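Local atomic coordinates of insecticidal protein (Brevibacillus laterosporus, PDB entry 7ML9), a protein that is active against the western corn rootworm and probably forms beta-barrel pores in target membranes, as do its epsilon-toxin-like relatives. Residues K188-K193 and P311-E316; T105-G110 and A206-G211. All blocks are in the same frame, centred on the assembly; numbering follows the deposited sequence.

Both contacts tie antiparallel strands of one large, curled sheet in this elongated toxin, and their centres lie about 13 Å apart. Contact 1 is a surface contact between strands 178-189 and 303-323, held by a single hydrogen-bonded pair before two prolines interrupt the pattern. Contact 2, partly buried, joins strands 86-115 and 201-229 through four backbone bonds, with a beta bulge at one end and a bridging water at the other. Apolar and lysine side chains lie over contact 1, whereas contact 2 pairs tyrosines on one face and small or branched apolar groups on the other. They touch where Leu312 CD2 meets Leu208 CD1 at 4.0 Å.

Contact 1 of 2, residues K188-K193 and P311-E316; sequences KSPSQK and PLIRTE
Segments 188-193 and 311-316 run antiparallel and meet in register at one hydrogen-bonded pair, Lys188 and Ile313, whose CA atoms are 5.0 Å apart. Ile313 N donates to Lys188 O over 2.8 Å, and the return bond from Lys188 N to Ile313 O, at 2.9 Å, is more bent, with 140° at the hydrogen. Both donors lie in the plane of the carbonyl they address. Lys188 O also receives the CA-H of Leu312 (CA to O 3.3 Å), so this one oxygen is gripped by two neighbouring residues. Two residues further along, Pro190 faces Pro311. Neither has an N-H to give, so the hydrogen-bonded pattern ends between these segments; Pro190 CD lies 3.3 Å from Pro311 O.

Lys188 and Ile313 project from the same face, side by side. The lysine has CG anti to its backbone N (chi1 178°), then bends at its outer torsions, and NZ, in a long, weak ion pair with Glu129, passes 4.0 Å from Ile313 CD1. That methyl is reached by CG1 lying beside the backbone N of Ile313, and its apolar contact is with Pro190 CG at 3.7 Å, the ring crossing the isoleucine obliquely.

Strand 178-189 thus parts from strand 303-323 near its end. Beyond Ile313 the pairing of the two strands continues through Thr315 and Ser186. Leu312 packs on Phe283 of strand 266-289, while Arg314 forms a salt bridge with Glu136 of strand 130-147. Ser189 is bonded to Phe130 of that same strand, fixing the other edge of strand 178-189.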
loop_
_atom_site.group_PDB
_atom_site.type_symbol
_atom_site.label_atom_id
_atom_site.label_comp_id
_atom_site.label_asym_id
_atom_site.label_seq_id
_atom_site.Cartn_x
_atom_site.Cartn_y
_atom_site.Cartn_z
ATOM N N LYS A 188 4.873 -8.170 27.017
ATOM C CA LYS A 188 5.030 -8.898 28.268
ATOM C C LYS A 188 5.002 -10.397 27.997
ATOM O O LYS A 188 4.212 -10.875 27.175
ATOM C CB LYS A 188 3.930 -8.507 29.248
ATOM C CG LYS A 188 3.946 -9.229 30.570
ATOM C CD LYS A 188 2.959 -8.576 31.527
ATOM C CE LYS A 188 1.590 -8.425 30.891
ATOM N NZ LYS A 188 0.522 -9.094 31.688
ATOM N N SER A 189 5.892 -11.137 28.666
ATOM C CA SER A 189 5.863 -12.593 28.610
ATOM C C SER A 189 5.209 -13.108 29.876
ATOM O O SER A 189 5.634 -12.716 30.977
ATOM C CB SER A 189 7.269 -13.166 28.480
ATOM O OG SER A 189 7.974 -12.989 29.687
ATOM N N PRO A 190 4.171 -13.936 29.787
ATOM C CA PRO A 190 3.569 -14.479 31.008
ATOM C C PRO A 190 4.556 -15.364 31.761
ATOM O O PRO A 190 5.536 -15.875 31.211
ATOM C CB PRO A 190 2.369 -15.287 30.495
ATOM C CG PRO A 190 2.109 -14.754 29.113
ATOM C CD PRO A 190 3.448 -14.353 28.574
ATOM N N SER A 191 4.299 -15.493 33.055
ATOM C CA SER A 191 5.098 -16.354 33.917
ATOM C C SER A 191 5.092 -17.797 33.410
ATOM O O SER A 191 4.040 -18.332 33.057
ATOM C CB SER A 191 4.536 -16.282 35.338
ATOM O OG SER A 191 5.233 -17.158 36.208
ATOM N N GLN A 192 6.268 -18.423 33.376
ATOM C CA GLN A 192 6.432 -19.804 32.938
ATOM C C GLN A 192 6.839 -20.690 34.114
ATOM O O GLN A 192 7.528 -20.247 35.038
ATOM C CB GLN A 192 7.483 -19.917 31.828
ATOM C CG GLN A 192 7.186 -19.064 30.592
ATOM C CD GLN A 192 5.838 -19.410 29.971
ATOM O OE1 GLN A 192 4.980 -18.542 29.784
ATOM N NE2 GLN A 192 5.645 -20.689 29.664
ATOM N N LYS A 193 6.412 -21.951 34.060
ATOM C CA LYS A 193 6.704 -22.953 35.082
ATOM C C LYS A 193 7.929 -23.756 34.649
ATOM O O LYS A 193 7.924 -24.369 33.577
ATOM C CB LYS A 193 5.495 -23.870 35.297
ATOM C CG LYS A 193 5.415 -24.479 36.697
ATOM C CD LYS A 193 4.209 -23.957 37.493
ATOM C CE LYS A 193 4.198 -24.464 38.952
ATOM N NZ LYS A 193 4.121 -23.386 39.998
ATOM N N PRO A 311 4.253 -16.805 23.888
ATOM C CA PRO A 311 3.493 -15.756 23.188
ATOM C C PRO A 311 3.441 -14.493 24.029
ATOM O O PRO A 311 3.233 -14.554 25.241
ATOM C CB PRO A 311 2.092 -16.366 23.025
ATOM C CG PRO A 311 2.217 -17.814 23.457
ATOM C CD PRO A 311 3.380 -17.869 24.398
ATOM N N LEU A 312 3.624 -13.340 23.381
ATOM C CA LEU A 312 3.653 -12.083 24.120
ATOM C C LEU A 312 2.245 -11.529 24.333
ATOM O O LEU A 312 1.291 -11.895 23.646
ATOM C CB LEU A 312 4.544 -11.056 23.411
ATOM C CG LEU A 312 4.240 -10.587 21.978
ATOM C CD1 LEU A 312 3.085 -9.588 21.936
ATOM C CD2 LEU A 312 5.479 -9.980 21.351
ATOM N N ILE A 313 2.129 -10.645 25.320
ATOM C CA ILE A 313 0.920 -9.872 25.576
ATOM C C ILE A 313 1.249 -8.417 25.280
ATOM O O ILE A 313 2.227 -7.878 25.814
ATOM C CB ILE A 313 0.430 -10.038 27.024
ATOM C CG1 ILE A 313 0.071 -11.491 27.308
ATOM C CG2 ILE A 313 -0.782 -9.160 27.292
ATOM C CD1 ILE A 313 -0.038 -11.770 28.792
ATOM N N ARG A 314 0.443 -7.784 24.429
ATOM C CA ARG A 314 0.749 -6.468 23.883
ATOM C C ARG A 314 -0.156 -5.421 24.514
ATOM O O ARG A 314 -1.377 -5.605 24.580
ATOM C CB ARG A 314 0.589 -6.472 22.360
ATOM C CG ARG A 314 1.027 -5.195 21.649
ATOM C CD ARG A 314 0.554 -5.200 20.185
ATOM N NE ARG A 314 0.617 -3.874 19.572
ATOM C CZ ARG A 314 -0.409 -3.028 19.513
ATOM N NH1 ARG A 314 -1.581 -3.364 20.045
ATOM N NH2 ARG A 314 -0.259 -1.841 18.932
ATOM N N THR A 315 0.444 -4.325 24.979
ATOM C CA THR A 315 -0.294 -3.195 25.534
ATOM C C THR A 315 0.257 -1.908 24.948
ATOM O O THR A 315 1.449 -1.615 25.108
ATOM C CB THR A 315 -0.197 -3.162 27.058
ATOM O OG1 THR A 315 -0.642 -4.419 27.583
ATOM C CG2 THR A 315 -1.061 -2.038 27.611
ATOM N N GLU A 316 -0.600 -1.139 24.268
ATOM C CA GLU A 316 -0.160 0.129 23.701
ATOM C C GLU A 316 -0.039 1.176 24.800
ATOM O O GLU A 316 -0.851 1.226 25.725
ATOM C CB GLU A 316 -1.122 0.624 22.609
ATOM C CG GLU A 316 -0.659 1.934 21.946
ATOM C CD GLU A 316 -1.580 2.435 20.828
ATOM O OE1 GLU A 316 -2.334 1.631 20.241
ATOM O OE2 GLU A 316 -1.536 3.648 20.531
#

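Contact 2 of 2, residues T105-G110 and A206-G211; sequences TPLYAG and AYLNTG
Different first torsions bring the two tyrosines together: Tyr108 has CG anti to its backbone N (chi1 177°), whereas Tyr207 keeps CG beside its own N (chi1 -62°). The Tyr207 ring therefore leans across the antiparallel, non-hydrogen-bonded pair until its CD2 is 3.7 Å from Tyr108 CA. In return Tyr108 CD1 sits over one face of the Tyr207 ring, offset toward the rim and 3.9 Å from CE2. The two ring planes make an oblique 58°. Gly110 N lies over the centre of one face of the Tyr108 ring, so the chain folds back against its own aromatic side chain.

That fold belongs to a beta bulge in the long sheet expected of an epsilon-toxin-like protein, in which Ala109 and Gly110 together stand opposite Ala206. Ala109 N donates to Ala206 O at 2.8 Å from above the carbonyl plane, and Ala206 N reaches past Ala109 to Gly110 O at 3.0 Å. At the backbone angles of Gly110 a CB would press on Ala109 O, so glycine is required. Beyond the tyrosine pair, Leu107 and Leu208, a hydrogen-bonded pair, exchange two nearly straight bonds, Leu208 N to Leu107 O being the shorter at 2.7 Å. On their face, which turns to Tyr132 of strand 130-147, Leu107 CD1 crosses to Thr210 CG2 at 3.8 Å.

At the far end Pro106 lies alongside Asn209, whose ND2 is bound to Asp282 and whose OD1 meets the proline ring. A water donates to Thr105 O and also bonds Thr210 OG1, spanning a gap too wide for a direct bond.

Backbone bonds thus supply the directional hold across these strands, carried through the bulge by a shifted acceptor, while the side chains add mainly apolar and aromatic contact and water completes the polar link.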
loop_
_atom_site.group_PDB
_atom_site.type_symbol
_atom_site.label_atom_id
_atom_site.label_comp_id
_atom_site.label_asym_id
_atom_site.label_seq_id
_atom_site.Cartn_x
_atom_site.Cartn_y
_atom_site.Cartn_z
ATOM N N THR A 105 16.928 -9.302 14.594
ATOM C CA THR A 105 17.846 -9.696 15.649
ATOM C C THR A 105 17.089 -9.771 16.972
ATOM O O THR A 105 16.354 -8.833 17.308
ATOM C CB THR A 105 18.990 -8.690 15.765
ATOM O OG1 THR A 105 19.738 -8.659 14.545
ATOM C CG2 THR A 105 19.915 -9.062 16.922
ATOM N N PRO A 106 17.208 -10.859 17.726
ATOM C CA PRO A 106 16.531 -10.921 19.026
ATOM C C PRO A 106 17.108 -9.899 19.995
ATOM O O PRO A 106 18.297 -9.571 19.967
ATOM C CB PRO A 106 16.789 -12.357 19.500
ATOM C CG PRO A 106 17.159 -13.116 18.250
ATOM C CD PRO A 106 17.900 -12.118 17.406
ATOM N N LEU A 107 16.234 -9.367 20.846
ATOM C CA LEU A 107 16.582 -8.273 21.744
ATOM C C LEU A 107 16.563 -8.797 23.177
ATOM O O LEU A 107 15.537 -9.289 23.643
ATOM C CB LEU A 107 15.609 -7.097 21.575
ATOM C CG LEU A 107 15.607 -6.454 20.172
ATOM C CD1 LEU A 107 14.435 -5.476 19.975
ATOM C CD2 LEU A 107 16.933 -5.788 19.876
ATOM N N TYR A 108 17.697 -8.700 23.855
ATOM C CA TYR A 108 17.784 -9.121 25.257
ATOM C C TYR A 108 16.855 -8.286 26.140
ATOM O O TYR A 108 16.923 -7.056 26.131
ATOM C CB TYR A 108 19.232 -8.998 25.724
ATOM C CG TYR A 108 19.422 -9.336 27.184
ATOM C CD1 TYR A 108 19.107 -10.602 27.666
ATOM C CD2 TYR A 108 19.885 -8.384 28.077
ATOM C CE1 TYR A 108 19.274 -10.913 29.006
ATOM C CE2 TYR A 108 20.052 -8.682 29.421
ATOM C CZ TYR A 108 19.750 -9.955 29.873
ATOM O OH TYR A 108 19.920 -10.253 31.206
ATOM N N ALA A 109 15.971 -8.958 26.889
ATOM C CA ALA A 109 14.963 -8.310 27.714
ATOM C C ALA A 109 15.246 -8.367 29.218
ATOM O O ALA A 109 14.581 -7.653 29.980
ATOM C CB ALA A 109 13.585 -8.934 27.457
ATOM N N GLY A 110 16.176 -9.205 29.677
ATOM C CA GLY A 110 16.495 -9.259 31.095
ATOM C C GLY A 110 16.675 -10.693 31.560
ATOM O O GLY A 110 16.647 -11.639 30.769
ATOM N N ALA A 206 15.728 -13.801 28.969
ATOM C CA ALA A 206 14.592 -13.528 28.093
ATOM C C ALA A 206 15.038 -12.673 26.915
ATOM O O ALA A 206 15.835 -11.735 27.074
ATOM C CB ALA A 206 13.449 -12.821 28.838
ATOM N N TYR A 207 14.523 -13.011 25.731
ATOM C CA TYR A 207 14.801 -12.278 24.506
ATOM C C TYR A 207 13.498 -12.010 23.775
ATOM O O TYR A 207 12.632 -12.886 23.696
ATOM C CB TYR A 207 15.749 -13.049 23.587
ATOM C CG TYR A 207 17.099 -13.315 24.188
ATOM C CD1 TYR A 207 17.294 -14.390 25.048
ATOM C CD2 TYR A 207 18.178 -12.502 23.896
ATOM C CE1 TYR A 207 18.536 -14.641 25.603
ATOM C CE2 TYR A 207 19.429 -12.750 24.442
ATOM C CZ TYR A 207 19.595 -13.825 25.298
ATOM O OH TYR A 207 20.824 -14.080 25.858
ATOM N N LEU A 208 13.349 -10.787 23.263
ATOM C CA LEU A 208 12.206 -10.452 22.423
ATOM C C LEU A 208 12.578 -10.753 20.972
ATOM O O LEU A 208 13.590 -10.252 20.469
ATOM C CB LEU A 208 11.815 -8.982 22.579
ATOM C CG LEU A 208 10.703 -8.483 21.644
ATOM C CD1 LEU A 208 9.363 -9.103 21.998
ATOM C CD2 LEU A 208 10.623 -6.961 21.702
ATOM N N ASN A 209 11.773 -11.571 20.311
ATOM C CA ASN A 209 11.949 -11.785 18.881
ATOM C C ASN A 209 11.157 -10.718 18.133
ATOM O O ASN A 209 10.068 -10.327 18.567
ATOM C CB ASN A 209 11.473 -13.181 18.470
ATOM C CG ASN A 209 12.510 -14.269 18.757
ATOM O OD1 ASN A 209 13.724 -14.074 18.593
ATOM N ND2 ASN A 209 12.026 -15.427 19.164
ATOM N N THR A 210 11.706 -10.254 17.014
ATOM C CA THR A 210 11.074 -9.206 16.219
ATOM C C THR A 210 10.838 -9.689 14.787
ATOM O O THR A 210 11.465 -10.646 14.309
ATOM C CB THR A 210 11.933 -7.928 16.198
ATOM O OG1 THR A 210 13.175 -8.193 15.543
ATOM C CG2 THR A 210 12.233 -7.419 17.629
ATOM N N GLY A 211 9.931 -8.997 14.093
ATOM C CA GLY A 211 9.703 -9.260 12.688
ATOM C C GLY A 211 9.435 -7.972 11.934
ATOM O O GLY A 211 9.100 -6.931 12.512
HETATM O O HOH W 1 15.345 -6.549 16.208
#